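Local coordinates for EtuB protein (PDB 3IO0), which builds part of the protein shell of a bacterial microcompartment as a trimer of tandem-domain chains, probably serving ethanol utilisation, at residues G9-T15 and L104-D108; L33-S39 and K89-V93; Y115-A119 and M218-P222; H121-T127 and A145-A151; L204-R208 and S226-F230. All coordinates share one frame; numbering follows the deposited sequence.

How the contacts relate
The chain carries two bacterial microcompartment (BMC) domains in tandem. Contacts 1 and 2 belong to the first, contacts 3 and 4 to the second, and contact 5 joins a helix of the second to the C-terminal tail. Contact 2 is nested in the chain loop closed by contact 1, with centres about 24 Å apart, and contact 4 is nested likewise inside contact 3. Contacts 4 and 5 lie closest, about 8 Å between centres, and meet where Val-124 packs on Leu-204. Tyr-115 of contact 3 reaches both: its backbone pairs with Leu-122 and its hydroxyl packs beside Arg-208. Contacts 2 and 3 stand farthest apart, about 43 Å between centres, on opposite sides of the chain centre.

Contact 1: residues G9-T15 and L104-D108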
# COMPACT_ATOMS: atom_id res chain seq x y z
N GLY A 9 14.32 14.51 -18.10
CA GLY A 9 13.09 14.00 -18.82
C GLY A 9 12.64 12.92 -17.86
O GLY A 9 13.34 12.79 -16.86
N THR A 10 11.55 12.15 -17.98
CA THR A 10 10.23 12.25 -18.67
C THR A 10 9.90 11.17 -19.68
O THR A 10 10.44 11.14 -20.78
CB THR A 10 9.73 13.66 -18.99
OG1 THR A 10 9.61 14.35 -17.75
CG2 THR A 10 8.33 13.61 -19.63
N ALA A 11 9.00 10.27 -19.27
CA ALA A 11 8.39 9.26 -20.14
C ALA A 11 7.02 8.87 -19.56
O ALA A 11 6.61 9.41 -18.54
CB ALA A 11 9.29 8.04 -20.29
N GLY A 12 6.32 7.94 -20.22
CA GLY A 12 4.98 7.50 -19.80
C GLY A 12 4.92 6.89 -18.42
O GLY A 12 5.95 6.66 -17.80
N GLY A 13 3.72 6.60 -17.92
CA GLY A 13 3.54 6.41 -16.47
C GLY A 13 3.91 7.79 -15.99
O GLY A 13 3.91 8.73 -16.81
N ASP A 14 4.23 8.00 -14.74
CA ASP A 14 4.76 9.34 -14.49
C ASP A 14 6.22 9.20 -14.21
O ASP A 14 6.66 9.25 -13.06
CB ASP A 14 3.99 10.11 -13.40
CG ASP A 14 2.66 10.66 -13.90
OD1 ASP A 14 2.48 10.82 -15.12
OD2 ASP A 14 1.79 10.95 -13.07
N THR A 15 7.00 8.96 -15.26
CA THR A 15 8.39 8.68 -15.02
C THR A 15 9.31 9.86 -15.26
O THR A 15 9.12 10.61 -16.21
CB THR A 15 8.89 7.32 -15.64
OG1 THR A 15 10.20 7.48 -16.18
CG2 THR A 15 7.98 6.83 -16.71
N LEU A 104 14.90 6.32 -20.34
CA LEU A 104 13.79 7.20 -20.69
C LEU A 104 13.30 6.98 -22.11
O LEU A 104 12.08 6.90 -22.35
CB LEU A 104 14.18 8.65 -20.50
CG LEU A 104 14.19 9.20 -19.08
CD1 LEU A 104 14.79 10.60 -19.09
CD2 LEU A 104 12.80 9.20 -18.47
N LYS A 105 14.23 6.90 -23.06
CA LYS A 105 13.91 6.63 -24.46
C LYS A 105 13.11 5.35 -24.63
O LYS A 105 12.18 5.32 -25.43
CB LYS A 105 15.17 6.54 -25.32
CG LYS A 105 15.19 7.48 -26.54
CD LYS A 105 14.12 7.17 -27.61
CE LYS A 105 14.61 6.16 -28.67
NZ LYS A 105 15.95 6.51 -29.27
N GLN A 106 13.46 4.31 -23.87
CA GLN A 106 12.90 2.98 -24.06
C GLN A 106 11.64 2.69 -23.24
O GLN A 106 10.93 1.72 -23.51
CB GLN A 106 13.96 1.91 -23.76
CG GLN A 106 15.20 1.98 -24.66
CD GLN A 106 14.84 2.05 -26.13
OE1 GLN A 106 14.00 1.28 -26.62
NE2 GLN A 106 15.47 2.99 -26.84
N THR A 107 11.37 3.53 -22.25
CA THR A 107 10.26 3.28 -21.35
C THR A 107 8.93 3.11 -22.08
O THR A 107 8.27 2.08 -21.93
CB THR A 107 10.19 4.35 -20.24
OG1 THR A 107 11.26 4.13 -19.32
CG2 THR A 107 8.89 4.27 -19.46
N ASP A 108 8.56 4.10 -22.88
CA ASP A 108 7.25 4.09 -23.53
C ASP A 108 7.08 2.91 -24.45
O ASP A 108 5.97 2.39 -24.59
CB ASP A 108 7.02 5.38 -24.30
CG ASP A 108 6.89 6.56 -23.39
OD1 ASP A 108 5.83 6.70 -22.75
OD2 ASP A 108 7.85 7.35 -23.29
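Leu-104 lays its two methyl groups along the backbone of Gly-9 and Thr-10. CD1 sits 3.4 Å from Gly-9 C, while CD2 faces the amide of the next residue, 3.2 Å from Thr-10 N. The contact joins the outermost strand, within this chain, of the first BMC sheet to helix 93-111, and the strand ends in a G1 beta bulge in which Thr-10 and Ala-11 both stand opposite Thr-15. Strand 9-11 and helix 104-108 run almost side by side in the same direction, their axes 7.6 Å apart at the closest and at 16° to each other. Ala-11 points its CB into the helix between successive turns. That methyl meets Leu-104 O on one turn and lies 3.8 Å from Thr-107 CB on the next, with the carboxylate of Asp-108 beside it. The hydroxyl of Thr-107 turns back to its own helix and bonds to the backbone of Ala-103, while Thr-107 CG2 meets Ala-11 CB and, tip to tip, Thr-15 CG2 at 3.9 Å. Helix 50-61 adjoins this patch through Ala-55, which touches Thr-107.

Where the bulge gives way to the turn at Gly-12, a polar grip takes over. Asp-108 holds CG anti to its carbonyl carbon (chi1 -68°), and the carboxylate swings across to the backbone of the turn. OD1 accepts the amide of Gly-12 on its syn side, yet well out of the carboxylate plane, at 2.9 Å from Gly-12 N. The bond is bent, and the second oxygen adds a weak one, Gly-12 N to Asp-108 OD2, at 3.5 Å.

Contact 2: residues L33-S39 and K89-V93; sequences LDNTCRS and KAADV
Ser-39 and Ala-90 face each other as an antiparallel hydrogen-bonded pair, where strands 39-45 and 84-90 of the first BMC sheet lie side by side. Ser-39 N donates to Ala-90 O at 3.3 Å, nearly in line with the carbonyl, and Ala-90 N returns a bond to Ser-39 O at 3.0 Å. The serine hydroxyl adds a third: with OG tucked between the backbone N and the carbonyl carbon (chi1 59°), Ser-39 OG donates to Ala-90 O at 2.6 Å from above the carbonyl plane. One carbonyl oxygen is thus gripped by both donors of the same residue.

Next to the pair, Cys-37 SG, anti to its backbone N, lies 3.7 Å from Ala-90 O and alongside Lys-89 from CB to CD. Leu-33 comes past that same chain in the opposite direction, placing CD2 3.6 Å from Lys-89 CB. The lysine runs extended beyond CG, and its NZ makes a weak bond to the backbone of Gly-32.

Farther out, a type I beta turn from Asp-34 to Cys-37 shapes the loop that delivers the sulfur. In segment 89-93, Asp-92 is the N-cap of helix 93-111, and its OD1 bonds to Ser-94 OG. Within the loop Asp-34 forms an Asx turn: Asp-34 OD2 receives Thr-36 N at 2.7 Å, and on its syn lone pair the hydroxyl Thr-36 OG1 at 3.0 Å.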
# COMPACT_ATOMS: atom_id res chain seq x y z
N LEU A 33 26.75 3.40 -2.19
CA LEU A 33 27.83 4.29 -2.65
C LEU A 33 29.09 4.37 -1.81
O LEU A 33 29.10 4.06 -0.62
CB LEU A 33 27.29 5.71 -2.89
CG LEU A 33 26.04 5.81 -3.76
CD1 LEU A 33 25.59 7.24 -3.91
CD2 LEU A 33 26.27 5.19 -5.12
N ASP A 34 30.17 4.79 -2.46
CA ASP A 34 31.43 5.10 -1.79
C ASP A 34 32.08 6.26 -2.53
O ASP A 34 31.53 6.76 -3.50
CB ASP A 34 32.37 3.89 -1.72
CG ASP A 34 32.98 3.55 -3.07
OD1 ASP A 34 32.71 2.44 -3.57
OD2 ASP A 34 33.72 4.39 -3.63
N ASN A 35 33.26 6.67 -2.08
CA ASN A 35 33.82 7.91 -2.56
C ASN A 35 34.41 7.88 -3.99
O ASN A 35 34.47 8.91 -4.67
CB ASN A 35 34.80 8.50 -1.56
CG ASN A 35 34.74 10.00 -1.54
OD1 ASN A 35 35.63 10.67 -2.07
ND2 ASN A 35 33.65 10.56 -0.99
N THR A 36 34.81 6.70 -4.44
CA THR A 36 35.29 6.50 -5.81
C THR A 36 34.10 6.39 -6.76
O THR A 36 34.27 6.32 -7.97
CB THR A 36 36.17 5.22 -5.95
OG1 THR A 36 35.34 4.05 -6.08
CG2 THR A 36 37.13 5.06 -4.73
N CYS A 37 32.89 6.35 -6.19
CA CYS A 37 31.67 6.11 -6.97
C CYS A 37 30.45 6.78 -6.32
O CYS A 37 29.74 6.15 -5.53
CB CYS A 37 31.45 4.60 -7.10
SG CYS A 37 29.96 4.17 -8.01
N ARG A 38 30.22 8.05 -6.63
CA ARG A 38 29.16 8.79 -5.97
C ARG A 38 28.27 9.56 -6.91
O ARG A 38 27.70 10.58 -6.52
CB ARG A 38 29.71 9.78 -4.93
CG ARG A 38 31.17 9.66 -4.64
CD ARG A 38 31.94 10.83 -5.23
NE ARG A 38 32.48 11.70 -4.17
CZ ARG A 38 33.50 12.54 -4.34
NH1 ARG A 38 34.10 12.65 -5.53
NH2 ARG A 38 33.92 13.28 -3.33
N SER A 39 28.14 9.11 -8.14
CA SER A 39 27.17 9.74 -9.01
C SER A 39 26.05 8.78 -9.35
O SER A 39 26.26 7.58 -9.50
CB SER A 39 27.83 10.37 -10.23
OG SER A 39 28.50 9.40 -10.99
N LYS A 89 24.39 3.52 -10.22
CA LYS A 89 25.60 4.20 -9.76
C LYS A 89 26.74 4.13 -10.77
O LYS A 89 26.88 3.16 -11.52
CB LYS A 89 26.05 3.66 -8.40
CG LYS A 89 26.40 2.18 -8.37
CD LYS A 89 26.92 1.79 -6.99
CE LYS A 89 27.27 0.31 -6.92
NZ LYS A 89 27.32 -0.12 -5.50
N ALA A 90 27.55 5.18 -10.78
CA ALA A 90 28.67 5.32 -11.73
C ALA A 90 29.74 6.19 -11.12
O ALA A 90 29.45 7.05 -10.29
CB ALA A 90 28.19 5.95 -13.03
N ALA A 91 30.99 5.97 -11.53
CA ALA A 91 32.09 6.83 -11.13
C ALA A 91 31.95 8.20 -11.79
O ALA A 91 32.33 9.22 -11.21
CB ALA A 91 33.42 6.19 -11.50
N ASP A 92 31.39 8.23 -12.99
CA ASP A 92 31.28 9.45 -13.76
C ASP A 92 29.81 9.78 -14.06
O ASP A 92 29.06 8.96 -14.60
CB ASP A 92 32.08 9.30 -15.06
CG ASP A 92 32.29 10.62 -15.80
OD1 ASP A 92 31.35 11.44 -15.92
OD2 ASP A 92 33.42 10.80 -16.29
N VAL A 93 29.42 11.00 -13.72
CA VAL A 93 28.05 11.47 -13.91
C VAL A 93 27.51 11.24 -15.32
O VAL A 93 26.34 10.90 -15.49
CB VAL A 93 27.93 12.97 -13.60
CG1 VAL A 93 26.56 13.27 -13.05
CG2 VAL A 93 29.03 13.41 -12.61

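Contact 3: residues Y115-A119 and M218-P222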
# COMPACT_ATOMS: atom_id res chain seq x y z
N TYR A 115 -1.54 -3.60 -20.57
CA TYR A 115 -2.94 -3.47 -20.97
C TYR A 115 -3.72 -2.99 -19.76
O TYR A 115 -3.74 -3.67 -18.74
CB TYR A 115 -3.48 -4.81 -21.45
CG TYR A 115 -2.76 -5.36 -22.67
CD1 TYR A 115 -1.51 -5.98 -22.55
CD2 TYR A 115 -3.33 -5.27 -23.94
CE1 TYR A 115 -0.85 -6.48 -23.66
CE2 TYR A 115 -2.68 -5.77 -25.06
CZ TYR A 115 -1.44 -6.38 -24.92
OH TYR A 115 -0.80 -6.86 -26.03
N LEU A 116 -4.34 -1.82 -19.85
CA LEU A 116 -5.12 -1.29 -18.72
C LEU A 116 -6.61 -1.50 -18.91
O LEU A 116 -7.09 -1.73 -20.02
CB LEU A 116 -4.90 0.21 -18.52
CG LEU A 116 -3.54 0.79 -18.14
CD1 LEU A 116 -3.63 2.31 -18.23
CD2 LEU A 116 -3.10 0.35 -16.75
N CYS A 117 -7.33 -1.41 -17.80
CA CYS A 117 -8.77 -1.39 -17.83
C CYS A 117 -9.29 -1.15 -16.44
O CYS A 117 -8.53 -1.08 -15.48
CB CYS A 117 -9.33 -2.70 -18.38
SG CYS A 117 -9.34 -4.00 -17.19
N ASP A 118 -10.61 -1.05 -16.34
CA ASP A 118 -11.23 -0.56 -15.12
C ASP A 118 -10.97 -1.45 -13.90
O ASP A 118 -10.73 -0.95 -12.80
CB ASP A 118 -12.73 -0.37 -15.34
CG ASP A 118 -13.44 -0.03 -14.05
OD1 ASP A 118 -13.41 1.16 -13.67
OD2 ASP A 118 -14.00 -0.97 -13.41
N ALA A 119 -11.03 -2.76 -14.10
CA ALA A 119 -10.94 -3.68 -12.98
C ALA A 119 -9.52 -4.17 -12.68
O ALA A 119 -9.30 -4.88 -11.70
CB ALA A 119 -11.89 -4.85 -13.18
N MET A 218 -14.67 -11.01 -17.86
CA MET A 218 -15.11 -10.17 -16.73
C MET A 218 -15.79 -8.88 -17.18
O MET A 218 -16.04 -8.01 -16.36
CB MET A 218 -13.92 -9.79 -15.84
CG MET A 218 -13.16 -10.94 -15.23
SD MET A 218 -11.65 -10.42 -14.36
CE MET A 218 -12.31 -9.31 -13.10
N GLY A 219 -16.06 -8.76 -18.48
CA GLY A 219 -16.70 -7.55 -19.04
C GLY A 219 -15.77 -6.36 -19.22
O GLY A 219 -16.21 -5.22 -19.37
N GLN A 220 -14.47 -6.63 -19.21
CA GLN A 220 -13.47 -5.58 -19.30
C GLN A 220 -13.02 -5.43 -20.73
O GLN A 220 -13.08 -6.39 -21.52
CB GLN A 220 -12.25 -5.91 -18.42
CG GLN A 220 -12.55 -6.00 -16.94
CD GLN A 220 -13.16 -4.74 -16.42
OE1 GLN A 220 -12.49 -3.71 -16.28
NE2 GLN A 220 -14.44 -4.80 -16.13
N ASP A 221 -12.55 -4.23 -21.05
CA ASP A 221 -11.96 -3.96 -22.34
C ASP A 221 -10.49 -3.56 -22.18
O ASP A 221 -10.17 -2.37 -22.19
CB ASP A 221 -12.77 -2.89 -23.07
CG ASP A 221 -12.28 -2.65 -24.50
OD1 ASP A 221 -11.47 -3.45 -25.03
OD2 ASP A 221 -12.72 -1.63 -25.08
N PRO A 222 -9.60 -4.55 -22.04
CA PRO A 222 -8.20 -4.28 -21.75
C PRO A 222 -7.43 -3.77 -22.98
O PRO A 222 -7.48 -4.39 -24.04
CB PRO A 222 -7.67 -5.64 -21.30
CG PRO A 222 -8.52 -6.63 -22.00
CD PRO A 222 -9.87 -5.99 -22.17
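Gln-220 sets CG beside its backbone N (chi1 -63°), and a bend at chi2 (-57°) brings the amide to Asp-118 and Ala-119. Cys-117, with SG between its backbone N and carbonyl carbon (chi1 79°), turns the sulfur to the same side chain, 3.7 Å from Gln-220 CB. The amide oxygen Gln-220 OE1 accepts a hydrogen bond from Ala-119 N at 2.8 Å, the donor standing above the carbonyl plane. Ala-119 CB rests against the amide carbon, 3.5 Å from Gln-220 CD. Ala-119 O accepts Arg-46 of a neighbouring subunit, placing the contact at the trimer interface. Farther along, Pro-222 CA offers a C-H...O contact to Leu-116 O at 3.3 Å, and Pro-222 CB touches Tyr-115 CB at 4.3 Å.

Gly-219, at positive phi, is the C-prime residue of the Schellman motif that ends helix 197-217 and sends the chain back along strand 114-117. That is the outermost regular strand of the second BMC sheet within the chain, with Leu-116 making backbone hydrogen bonds with Val-223 beyond it, while Tyr-115 bonds to Leu-122 of the next strand. Pro-222 and Tyr-115 both rest on Leu-212 of helix 197-217.

Contact 4: residues H121-T127 and A145-A151; sequences HLEVQYT and AFGIMHA
His-150 presents one face of its ring to the backbone oxygen of Glu-123 and its edge to His-121, whose CE1 lies 3.4 Å from His-150 ND1. The two rings meet rim to rim, their planes 84° apart. His-150 NE2 donates a weak, bent bond to Glu-123 OE1 at 2.8 Å, with the carboxylate turned steeply against the ring. The Phe-146 ring has Thr-127 CG2 at its edge and meets Phe-134 beyond the two strands.

These groups ride on an antiparallel pair, strands 120-127 and 145-152, inside the five-stranded sheet of the second BMC domain. Three hydrogen-bonded pairs, Glu-123 with His-150, Gln-125 with Ile-148 and Thr-127 with Phe-146, each exchange two backbone bonds. The face bearing those six side chains meets helix 50-61 of the first domain, where Pro-50 touches both Glu-123 and His-150. On the reverse face, Leu-122, Val-124 and Met-149 pack on helix 197-217, and Leu-122 CD1 lies 3.8 Å from Ala-151 CB.

Glu-123 runs extended (chi1 180°, chi2 174°), and its second oxygen is held too: Gln-125 NE2, which also bonds to Tyr-110 O, donates in its amide plane to the anti lone pair of Glu-123 OE2 at 3.1 Å.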
# COMPACT_ATOMS: atom_id res chain seq x y z
N HIS A 121 -5.37 -4.86 -14.71
CA HIS A 121 -4.39 -4.72 -15.77
C HIS A 121 -3.72 -6.04 -16.10
O HIS A 121 -3.83 -7.01 -15.35
CB HIS A 121 -3.33 -3.70 -15.37
CG HIS A 121 -2.71 -3.96 -14.03
ND1 HIS A 121 -1.76 -4.94 -13.83
CD2 HIS A 121 -2.89 -3.37 -12.83
CE1 HIS A 121 -1.39 -4.95 -12.57
NE2 HIS A 121 -2.06 -4.00 -11.93
N LEU A 122 -3.03 -6.07 -17.23
CA LEU A 122 -2.21 -7.21 -17.60
C LEU A 122 -0.88 -6.67 -18.12
O LEU A 122 -0.85 -5.64 -18.79
CB LEU A 122 -2.90 -8.02 -18.69
CG LEU A 122 -2.11 -9.20 -19.25
CD1 LEU A 122 -2.14 -10.38 -18.31
CD2 LEU A 122 -2.65 -9.62 -20.60
N GLU A 123 0.22 -7.35 -17.79
CA GLU A 123 1.52 -6.94 -18.29
C GLU A 123 2.41 -8.14 -18.49
O GLU A 123 2.59 -8.98 -17.59
CB GLU A 123 2.21 -5.94 -17.35
CG GLU A 123 3.59 -5.49 -17.84
CD GLU A 123 4.21 -4.39 -16.97
OE1 GLU A 123 3.76 -4.21 -15.82
OE2 GLU A 123 5.14 -3.69 -17.45
N VAL A 124 2.97 -8.21 -19.69
CA VAL A 124 3.87 -9.29 -20.04
C VAL A 124 5.09 -8.66 -20.71
O VAL A 124 4.95 -7.97 -21.72
CB VAL A 124 3.18 -10.29 -20.97
CG1 VAL A 124 4.03 -11.52 -21.12
CG2 VAL A 124 1.83 -10.70 -20.41
N GLN A 125 6.26 -8.87 -20.12
CA GLN A 125 7.51 -8.31 -20.63
C GLN A 125 8.47 -9.41 -21.01
O GLN A 125 8.44 -10.51 -20.45
CB GLN A 125 8.18 -7.41 -19.59
CG GLN A 125 7.41 -6.13 -19.23
CD GLN A 125 7.33 -5.12 -20.38
OE1 GLN A 125 7.92 -5.31 -21.45
NE2 GLN A 125 6.59 -4.03 -20.14
N TYR A 126 9.35 -9.10 -21.96
CA TYR A 126 10.35 -10.06 -22.45
C TYR A 126 11.70 -9.39 -22.66
O TYR A 126 11.76 -8.22 -23.05
CB TYR A 126 9.88 -10.69 -23.77
CG TYR A 126 10.96 -11.50 -24.47
CD1 TYR A 126 11.34 -12.75 -23.98
CD2 TYR A 126 11.59 -11.02 -25.62
CE1 TYR A 126 12.33 -13.49 -24.60
CE2 TYR A 126 12.58 -11.77 -26.25
CZ TYR A 126 12.94 -13.00 -25.73
OH TYR A 126 13.92 -13.76 -26.34
N THR A 127 12.77 -10.12 -22.38
CA THR A 127 14.13 -9.72 -22.75
C THR A 127 14.88 -10.97 -23.21
O THR A 127 14.58 -12.08 -22.73
CB THR A 127 14.88 -9.05 -21.58
OG1 THR A 127 16.28 -8.97 -21.86
CG2 THR A 127 14.68 -9.83 -20.30
N ALA A 145 17.39 -15.55 -21.64
CA ALA A 145 16.10 -14.91 -21.93
C ALA A 145 15.28 -14.86 -20.64
O ALA A 145 15.47 -15.69 -19.74
CB ALA A 145 15.35 -15.65 -23.01
N PHE A 146 14.37 -13.90 -20.54
CA PHE A 146 13.65 -13.66 -19.29
C PHE A 146 12.26 -13.13 -19.55
O PHE A 146 12.07 -12.30 -20.45
CB PHE A 146 14.46 -12.67 -18.45
CG PHE A 146 13.99 -12.55 -17.03
CD1 PHE A 146 14.06 -13.63 -16.16
CD2 PHE A 146 13.51 -11.33 -16.55
CE1 PHE A 146 13.63 -13.51 -14.85
CE2 PHE A 146 13.08 -11.20 -15.23
CZ PHE A 146 13.14 -12.29 -14.38
N GLY A 147 11.29 -13.60 -18.78
CA GLY A 147 9.90 -13.13 -18.90
C GLY A 147 9.30 -12.63 -17.59
O GLY A 147 9.61 -13.17 -16.52
N ILE A 148 8.44 -11.61 -17.68
CA ILE A 148 7.73 -11.09 -16.51
C ILE A 148 6.22 -11.00 -16.74
O ILE A 148 5.76 -10.44 -17.74
CB ILE A 148 8.27 -9.73 -16.07
CG1 ILE A 148 9.77 -9.81 -15.77
CG2 ILE A 148 7.50 -9.19 -14.86
CD1 ILE A 148 10.44 -8.48 -15.71
N MET A 149 5.45 -11.55 -15.80
CA MET A 149 4.01 -11.67 -15.93
C MET A 149 3.36 -11.14 -14.68
O MET A 149 3.81 -11.44 -13.57
CB MET A 149 3.63 -13.14 -15.94
CG MET A 149 3.50 -13.77 -17.27
SD MET A 149 3.79 -15.52 -17.00
CE MET A 149 5.56 -15.54 -17.19
N HIS A 150 2.27 -10.40 -14.86
CA HIS A 150 1.33 -10.21 -13.77
C HIS A 150 0.02 -9.67 -14.29
O HIS A 150 -0.05 -9.12 -15.39
CB HIS A 150 1.90 -9.31 -12.68
CG HIS A 150 2.24 -7.94 -13.15
ND1 HIS A 150 1.29 -6.95 -13.32
CD2 HIS A 150 3.42 -7.38 -13.50
CE1 HIS A 150 1.87 -5.85 -13.75
NE2 HIS A 150 3.17 -6.09 -13.88
N ALA A 151 -1.03 -9.86 -13.50
CA ALA A 151 -2.32 -9.26 -13.78
C ALA A 151 -3.06 -8.97 -12.47
O ALA A 151 -2.81 -9.62 -11.44
CB ALA A 151 -3.14 -10.16 -14.67

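Contact 5: residues L204-R208 and S226-F230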
# COMPACT_ATOMS: atom_id res chain seq x y z
N LEU A 204 5.09 -16.62 -22.66
CA LEU A 204 4.64 -15.25 -22.55
C LEU A 204 3.38 -14.99 -23.37
O LEU A 204 2.47 -14.30 -22.92
CB LEU A 204 5.76 -14.31 -22.97
CG LEU A 204 6.65 -13.62 -21.93
CD1 LEU A 204 6.43 -14.10 -20.50
CD2 LEU A 204 8.11 -13.73 -22.32
N THR A 205 3.34 -15.56 -24.58
CA THR A 205 2.27 -15.24 -25.52
C THR A 205 0.97 -15.92 -25.14
O THR A 205 -0.10 -15.30 -25.23
CB THR A 205 2.62 -15.62 -26.96
OG1 THR A 205 3.96 -15.22 -27.23
CG2 THR A 205 1.69 -14.90 -27.94
N ALA A 206 1.07 -17.18 -24.72
CA ALA A 206 -0.09 -17.92 -24.26
C ALA A 206 -0.65 -17.23 -23.02
O ALA A 206 -1.86 -17.07 -22.88
CB ALA A 206 0.27 -19.35 -23.97
N ALA A 207 0.27 -16.81 -22.14
CA ALA A 207 -0.08 -16.16 -20.89
C ALA A 207 -0.82 -14.86 -21.15
O ALA A 207 -1.89 -14.64 -20.58
CB ALA A 207 1.16 -15.94 -20.06
N ARG A 208 -0.26 -14.03 -22.03
CA ARG A 208 -0.91 -12.79 -22.47
C ARG A 208 -2.31 -13.07 -23.02
O ARG A 208 -3.28 -12.37 -22.68
CB ARG A 208 -0.08 -12.06 -23.52
CG ARG A 208 -0.53 -10.61 -23.73
CD ARG A 208 -0.60 -10.20 -25.20
NE ARG A 208 0.70 -9.82 -25.75
CZ ARG A 208 1.41 -10.56 -26.60
NH1 ARG A 208 0.95 -11.74 -27.02
NH2 ARG A 208 2.58 -10.12 -27.03
N SER A 226 -0.19 3.14 -25.87
CA SER A 226 0.74 2.28 -26.70
C SER A 226 0.37 1.01 -27.56
O SER A 226 -0.77 0.85 -28.00
CB SER A 226 2.09 2.09 -25.98
OG SER A 226 3.09 1.75 -26.92
N LYS A 227 1.36 0.15 -27.82
CA LYS A 227 1.18 -1.14 -28.51
C LYS A 227 2.34 -2.13 -28.15
O LYS A 227 3.45 -1.68 -27.87
CB LYS A 227 1.08 -0.91 -30.03
CG LYS A 227 2.21 -1.55 -30.84
CD LYS A 227 2.91 -0.55 -31.74
CE LYS A 227 4.19 -1.18 -32.30
NZ LYS A 227 4.93 -0.20 -33.14
N PRO A 228 2.09 -3.47 -28.18
CA PRO A 228 3.03 -4.44 -27.57
C PRO A 228 4.32 -4.62 -28.37
O PRO A 228 4.45 -4.02 -29.42
CB PRO A 228 2.23 -5.75 -27.53
CG PRO A 228 1.29 -5.65 -28.65
CD PRO A 228 0.94 -4.17 -28.80
N THR A 229 5.25 -5.44 -27.87
CA THR A 229 6.56 -5.59 -28.50
C THR A 229 6.92 -7.00 -29.00
O THR A 229 8.03 -7.19 -29.51
CB THR A 229 7.71 -5.09 -27.58
OG1 THR A 229 7.88 -5.99 -26.48
CG2 THR A 229 7.45 -3.69 -27.05
N PHE A 230 6.02 -7.97 -28.86
CA PHE A 230 6.28 -9.35 -29.35
C PHE A 230 5.00 -10.14 -29.58
O PHE A 230 3.90 -9.65 -29.32
CB PHE A 230 7.23 -10.11 -28.40
CG PHE A 230 6.65 -10.34 -27.02
CD1 PHE A 230 6.81 -9.38 -26.02
CD2 PHE A 230 5.93 -11.51 -26.73
CE1 PHE A 230 6.26 -9.58 -24.75
CE2 PHE A 230 5.38 -11.71 -25.47
CZ PHE A 230 5.55 -10.75 -24.48
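Arg-208 leaves helix 197-217 with CG anti to the backbone N (chi1 -165°), heading for Phe-230, the last residue of the chain. From CB the side chain bends at chi2 and again at chi3. These turns bring NE beside the hydroxyl of Tyr-115, against which it packs, and carry NH2 over one face of the phenyl ring, near its rim. Arg-208 CZ lies 4.8 Å from the centroid of the Phe-230 ring and 28° off the ring normal, an off-centre cation-pi contact. NH2 does most of the touching. It stands 3.6 Å from both Phe-230 CD2 and Phe-230 CE2. Phe-230 O lies at the edge of the guanidinium, near its plane, and takes a weak, strongly bent hydrogen bond from Arg-208 NH2 at 2.7 Å. The ring and the terminal backbone oxygen O of Phe-230 therefore share one nitrogen. Pro-228 CB is a looser neighbour, 4.4 Å from Arg-208 NH2.

One helical turn earlier Leu-204 crosses the phenyl group at about a right angle, its CB 3.6 Å from Phe-230 CE2. Thr-205 comes to the ring edge, OG1 lying 4.2 Å from Phe-230 CE2, while its hydroxyl bonds to Leu-201 O within the helix.

The end of the tail, Pro-228 to Phe-230, bridges strand 114-117, where Pro-228 touches Tyr-115, and helix 197-217. Phe-230, Leu-204 and Arg-208 all touch Val-124 of strand 120-127, and on another side of the helix Ala-207 packs against Val-160 and Ala-164 of helix 154-167.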